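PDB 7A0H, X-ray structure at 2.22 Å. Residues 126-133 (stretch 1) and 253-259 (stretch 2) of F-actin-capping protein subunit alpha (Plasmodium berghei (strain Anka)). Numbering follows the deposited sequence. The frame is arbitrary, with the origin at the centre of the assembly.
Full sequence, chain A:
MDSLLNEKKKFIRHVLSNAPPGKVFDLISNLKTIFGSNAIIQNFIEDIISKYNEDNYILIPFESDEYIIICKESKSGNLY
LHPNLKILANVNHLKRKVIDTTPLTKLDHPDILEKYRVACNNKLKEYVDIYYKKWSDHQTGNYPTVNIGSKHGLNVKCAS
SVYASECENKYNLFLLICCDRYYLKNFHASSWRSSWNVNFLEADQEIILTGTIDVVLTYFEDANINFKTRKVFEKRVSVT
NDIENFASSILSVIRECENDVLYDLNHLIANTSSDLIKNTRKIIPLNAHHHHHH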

ATOM      1  N   GLU A 126      18.174   7.314 -29.101  1.00 49.01           N
ATOM      2  CA  GLU A 126      17.369   7.326 -30.325  1.00 40.41           C
ATOM      3  C   GLU A 126      16.099   6.537 -30.098  1.00 35.25           C
ATOM      4  O   GLU A 126      14.988   6.936 -30.510  1.00 37.24           O
ATOM      5  CB  GLU A 126      18.197   6.772 -31.504  1.00 48.22           C
ATOM      6  CG  GLU A 126      17.433   6.520 -32.810  1.00 66.90           C
ATOM      7  CD  GLU A 126      18.304   5.887 -33.952  1.00 75.49           C
ATOM      8  OE1 GLU A 126      18.864   4.757 -33.776  1.00 55.36           O
ATOM      9  OE2 GLU A 126      18.412   6.547 -35.018  1.00 79.27           O
ATOM     10  N   TYR A 127      16.241   5.433 -29.376  1.00 34.29           N
ATOM     11  CA  TYR A 127      15.140   4.543 -29.145  1.00 42.40           C
ATOM     12  C   TYR A 127      14.024   5.280 -28.412  1.00 47.82           C
ATOM     13  O   TYR A 127      12.840   5.209 -28.798  1.00 50.00           O
ATOM     14  CB  TYR A 127      15.682   3.368 -28.348  1.00 33.82           C
ATOM     15  CG  TYR A 127      14.576   2.555 -27.695  1.00 45.15           C
ATOM     16  CD1 TYR A 127      13.746   1.823 -28.457  1.00 40.41           C
ATOM     17  CD2 TYR A 127      14.357   2.549 -26.258  1.00 47.34           C
ATOM     18  CE1 TYR A 127      12.737   1.035 -27.920  1.00 39.46           C
ATOM     19  CE2 TYR A 127      13.400   1.771 -25.701  1.00 35.64           C
ATOM     20  CZ  TYR A 127      12.524   1.032 -26.558  1.00 41.48           C
ATOM     21  OH  TYR A 127      11.472   0.331 -26.032  1.00 40.44           O
ATOM     22  N   VAL A 128      14.380   5.997 -27.344  1.00 43.09           N
ATOM     23  CA  VAL A 128      13.389   6.763 -26.588  1.00 39.96           C
ATOM     24  C   VAL A 128      12.767   7.814 -27.486  1.00 37.14           C
ATOM     25  O   VAL A 128      11.557   8.044 -27.484  1.00 51.41           O
ATOM     26  CB  VAL A 128      14.086   7.415 -25.357  1.00 46.78           C
ATOM     27  CG1 VAL A 128      13.193   8.455 -24.725  1.00 44.11           C
ATOM     28  CG2 VAL A 128      14.506   6.328 -24.407  1.00 40.80           C
ATOM     29  N   ASP A 129      13.592   8.477 -28.249  1.00 44.28           N
ATOM     30  CA  ASP A 129      13.101   9.501 -29.151  1.00 52.04           C
ATOM     31  C   ASP A 129      12.096   8.935 -30.133  1.00 51.72           C
ATOM     32  O   ASP A 129      11.075   9.573 -30.469  1.00 59.30           O
ATOM     33  CB  ASP A 129      14.326  10.055 -29.913  1.00 52.64           C
ATOM     34  CG  ASP A 129      13.974  11.127 -30.886  1.00 55.50           C
ATOM     35  OD1 ASP A 129      13.186  12.025 -30.522  1.00 72.39           O
ATOM     36  OD2 ASP A 129      14.531  11.111 -32.004  1.00 89.83           O
ATOM     37  N   ILE A 130      12.380   7.748 -30.655  1.00 43.98           N
ATOM     38  CA  ILE A 130      11.476   7.247 -31.684  1.00 53.70           C
ATOM     39  C   ILE A 130      10.181   6.698 -31.084  1.00 45.27           C
ATOM     40  O   ILE A 130       9.120   6.843 -31.674  1.00 47.46           O
ATOM     41  CB  ILE A 130      12.193   6.179 -32.521  1.00 46.35           C
ATOM     42  CG1 ILE A 130      13.311   6.842 -33.330  1.00 52.62           C
ATOM     43  CG2 ILE A 130      11.237   5.506 -33.495  1.00 50.09           C
ATOM     44  CD1 ILE A 130      14.257   5.830 -34.054  1.00 43.52           C
ATOM     45  N   TYR A 131      10.252   6.013 -29.947  1.00 55.05           N
ATOM     46  CA  TYR A 131       9.154   5.178 -29.474  1.00 54.82           C
ATOM     47  C   TYR A 131       8.368   5.659 -28.234  1.00 60.58           C
ATOM     48  O   TYR A 131       7.233   5.193 -28.048  1.00 61.44           O
ATOM     49  CB  TYR A 131       9.698   3.785 -29.140  1.00 49.85           C
ATOM     50  CG  TYR A 131      10.142   3.124 -30.350  1.00 55.45           C
ATOM     51  CD1 TYR A 131       9.227   2.681 -31.270  1.00 56.80           C
ATOM     52  CD2 TYR A 131      11.459   2.900 -30.593  1.00 52.44           C
ATOM     53  CE1 TYR A 131       9.626   2.079 -32.421  1.00 55.61           C
ATOM     54  CE2 TYR A 131      11.845   2.307 -31.677  1.00 51.01           C
ATOM     55  CZ  TYR A 131      10.936   1.888 -32.615  1.00 49.19           C
ATOM     56  OH  TYR A 131      11.361   1.260 -33.762  1.00 43.36           O
ATOM     57  N   TYR A 132       8.941   6.522 -27.373  1.00 52.87           N
ATOM     58  CA  TYR A 132       8.241   7.087 -26.201  1.00 57.57           C
ATOM     59  C   TYR A 132       7.368   8.277 -26.610  1.00 50.26           C
ATOM     60  O   TYR A 132       7.770   9.145 -27.387  1.00 50.42           O
ATOM     61  CB  TYR A 132       9.270   7.542 -25.103  1.00 52.42           C
ATOM     62  CG  TYR A 132       9.855   6.381 -24.305  1.00 53.55           C
ATOM     63  CD1 TYR A 132      10.120   6.468 -22.930  1.00 56.77           C
ATOM     64  CD2 TYR A 132      10.099   5.174 -24.930  1.00 50.84           C
ATOM     65  CE1 TYR A 132      10.574   5.362 -22.211  1.00 53.20           C
ATOM     66  CE2 TYR A 132      10.583   4.090 -24.247  1.00 52.00           C
ATOM     67  CZ  TYR A 132      10.830   4.166 -22.875  1.00 53.06           C
ATOM     68  OH  TYR A 132      11.269   2.995 -22.202  1.00 48.35           O
ATOM     69  N   LYS A 133       6.158   8.276 -26.134  1.00 51.61           N
ATOM     70  CA  LYS A 133       5.316   9.455 -26.118  1.00 59.91           C
ATOM     71  C   LYS A 133       6.101  10.749 -25.943  1.00 59.02           C
ATOM     72  O   LYS A 133       6.950  10.879 -25.039  1.00 61.35           O
ATOM     73  CB  LYS A 133       4.307   9.362 -24.940  1.00 66.75           C
ATOM     74  CG  LYS A 133       3.265   8.237 -25.020  1.00 63.54           C
ATOM     75  CD  LYS A 133       2.368   8.133 -23.745  1.00 63.59           C
ATOM     76  CE  LYS A 133       1.594   6.839 -23.779  1.00 59.74           C
ATOM     77  NZ  LYS A 133       0.887   6.493 -22.491  1.00 86.44           N
ATOM     78  N   VAL A 253      16.408  -5.897 -28.547  1.00 40.06           N
ATOM     79  CA  VAL A 253      15.836  -6.723 -27.476  1.00 40.82           C
ATOM     80  C   VAL A 253      15.087  -5.882 -26.429  1.00 41.00           C
ATOM     81  O   VAL A 253      14.050  -6.290 -25.893  1.00 43.15           O
ATOM     82  CB  VAL A 253      16.973  -7.479 -26.784  1.00 38.66           C
ATOM     83  CG1 VAL A 253      16.391  -8.227 -25.595  1.00 42.60           C
ATOM     84  CG2 VAL A 253      17.668  -8.449 -27.710  1.00 50.57           C
ATOM     85  N   ILE A 254      15.650  -4.755 -26.035  1.00 43.14           N
ATOM     86  CA  ILE A 254      14.946  -3.833 -25.153  1.00 41.77           C
ATOM     87  C   ILE A 254      13.646  -3.382 -25.800  1.00 42.76           C
ATOM     88  O   ILE A 254      12.590  -3.339 -25.138  1.00 40.38           O
ATOM     89  CB  ILE A 254      15.859  -2.636 -24.792  1.00 42.42           C
ATOM     90  CG1 ILE A 254      16.942  -3.080 -23.798  1.00 36.46           C
ATOM     91  CG2 ILE A 254      15.074  -1.518 -24.182  1.00 42.82           C
ATOM     92  CD1 ILE A 254      18.102  -2.118 -23.786  1.00 34.81           C
ATOM     93  N   ARG A 255      13.694  -3.045 -27.111  1.00 40.70           N
ATOM     94  CA  ARG A 255      12.468  -2.634 -27.814  1.00 39.59           C
ATOM     95  C   ARG A 255      11.377  -3.707 -27.685  1.00 45.33           C
ATOM     96  O   ARG A 255      10.216  -3.422 -27.368  1.00 44.57           O
ATOM     97  CB  ARG A 255      12.781  -2.326 -29.295  1.00 50.13           C
ATOM     98  CG  ARG A 255      11.535  -2.084 -30.185  1.00 38.33           C
ATOM     99  CD  ARG A 255      11.896  -1.595 -31.615  1.00 46.78           C
ATOM    100  NE  ARG A 255      12.834  -2.524 -32.270  1.00 45.25           N
ATOM    101  CZ  ARG A 255      13.634  -2.188 -33.258  1.00 49.04           C
ATOM    102  NH1 ARG A 255      13.584  -0.930 -33.758  1.00 48.36           N
ATOM    103  NH2 ARG A 255      14.461  -3.105 -33.732  1.00 46.12           N
ATOM    104  N   GLU A 256      11.767  -4.963 -27.827  1.00 42.09           N
ATOM    105  CA  GLU A 256      10.802  -6.055 -27.789  1.00 46.16           C
ATOM    106  C   GLU A 256      10.332  -6.343 -26.376  1.00 47.31           C
ATOM    107  O   GLU A 256       9.151  -6.667 -26.148  1.00 49.94           O
ATOM    108  CB  GLU A 256      11.486  -7.301 -28.362  1.00 47.07           C
ATOM    109  CG  GLU A 256      10.573  -8.444 -28.663  1.00 82.85           C
ATOM    110  CD  GLU A 256      11.290  -9.806 -28.671  1.00 92.82           C
ATOM    111  OE1 GLU A 256      12.509  -9.862 -28.341  1.00 99.11           O
ATOM    112  OE2 GLU A 256      10.594 -10.825 -28.949  1.00108.22           O
ATOM    113  N   CYS A 257      11.257  -6.383 -25.429  1.00 44.24           N
ATOM    114  CA  CYS A 257      10.829  -6.611 -24.029  1.00 49.80           C
ATOM    115  C   CYS A 257       9.885  -5.510 -23.530  1.00 45.58           C
ATOM    116  O   CYS A 257       8.885  -5.799 -22.847  1.00 44.82           O
ATOM    117  CB  CYS A 257      12.079  -6.761 -23.190  1.00 44.73           C
ATOM    118  SG  CYS A 257      12.993  -8.306 -23.600  1.00 50.64           S
ATOM    119  N   GLU A 258      10.059  -4.274 -23.977  1.00 45.40           N
ATOM    120  CA  GLU A 258       9.161  -3.227 -23.492  1.00 43.83           C
ATOM    121  C   GLU A 258       7.811  -3.381 -24.149  1.00 49.18           C
ATOM    122  O   GLU A 258       6.767  -3.169 -23.521  1.00 44.47           O
ATOM    123  CB  GLU A 258       9.792  -1.855 -23.722  1.00 39.00           C
ATOM    124  CG  GLU A 258      11.113  -1.616 -22.737  1.00 38.60           C
ATOM    125  CD  GLU A 258      11.528  -0.165 -22.601  1.00 44.46           C
ATOM    126  OE1 GLU A 258      11.091   0.647 -23.416  1.00 45.70           O
ATOM    127  OE2 GLU A 258      12.324   0.180 -21.746  1.00 43.89           O
ATOM    128  N   ASN A 259       7.819  -3.793 -25.416  1.00 42.94           N
ATOM    129  CA  ASN A 259       6.573  -4.155 -26.096  1.00 44.51           C
ATOM    130  C   ASN A 259       5.865  -5.294 -25.368  1.00 41.10           C
ATOM    131  O   ASN A 259       4.647  -5.321 -25.294  1.00 46.16           O
ATOM    132  CB  ASN A 259       6.876  -4.632 -27.560  1.00 54.18           C
ATOM    133  CG  ASN A 259       6.975  -3.481 -28.556  1.00 57.98           C
ATOM    134  OD1 ASN A 259       6.264  -2.485 -28.407  1.00 58.73           O
ATOM    135  ND2 ASN A 259       7.852  -3.626 -29.601  1.00 57.88           N
TER
HETATM  136  O   HOH W   1       9.336  -0.790 -27.607  1.00 39.06           O

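A single carboxylate oxygen, OE1 of Glu258, accepts hydrogen bonds from two tyrosine hydroxyls: OH of Tyr127 lies 2.7 Å from it and OH of Tyr132 only 2.6 Å. Both distances are short, as expected when phenols donate to a charged acceptor in a buried setting. In each case the oxygen sits at the ring edge, near the ring plane, where a phenol hydroxyl donates most readily. The other carboxylate oxygen, OE2, is bonded elsewhere in the structure, so the buried charge is well supplied with partners.

The spacing of the helices explains why long side chains do this work. Helix 126-131 and helix 253-259 run in broadly the same direction, 42° apart, and their axes come no closer than 11.6 Å. Even the nearest backbone pair, Tyr127 CA and Arg255 CA, is 7.8 Å apart. Tyr127 points toward the other helix and spans the gap. Tyr132, the first residue to leave helical geometry, starts out sideways, but its hydroxyl end still reaches the glutamate.

Tyr127 also packs against aliphatic carbon. Its CE1 lies 3.6 Å from CB of Arg255, and its CE2 lies 4.0 Å from CG2 of Ile254, so the ring rests against apolar groups while its hydroxyl stays polar. That hydroxyl serves twice: it donates to Glu258 and accepts from a water, which also donates to the backbone O of Arg255, at 2.9 Å from Tyr127 OH and 2.8 Å from Arg255 O.

Toward the more exposed side, the CA-to-CB bond of Arg255 points sideways, and its NH1 donates to OH of Tyr131 at 3.1 Å, a longer, neutral-acceptor bond. The contact buries just 264 Å² in total; its rule is reach plus a shared acceptor, rather than close helix packing.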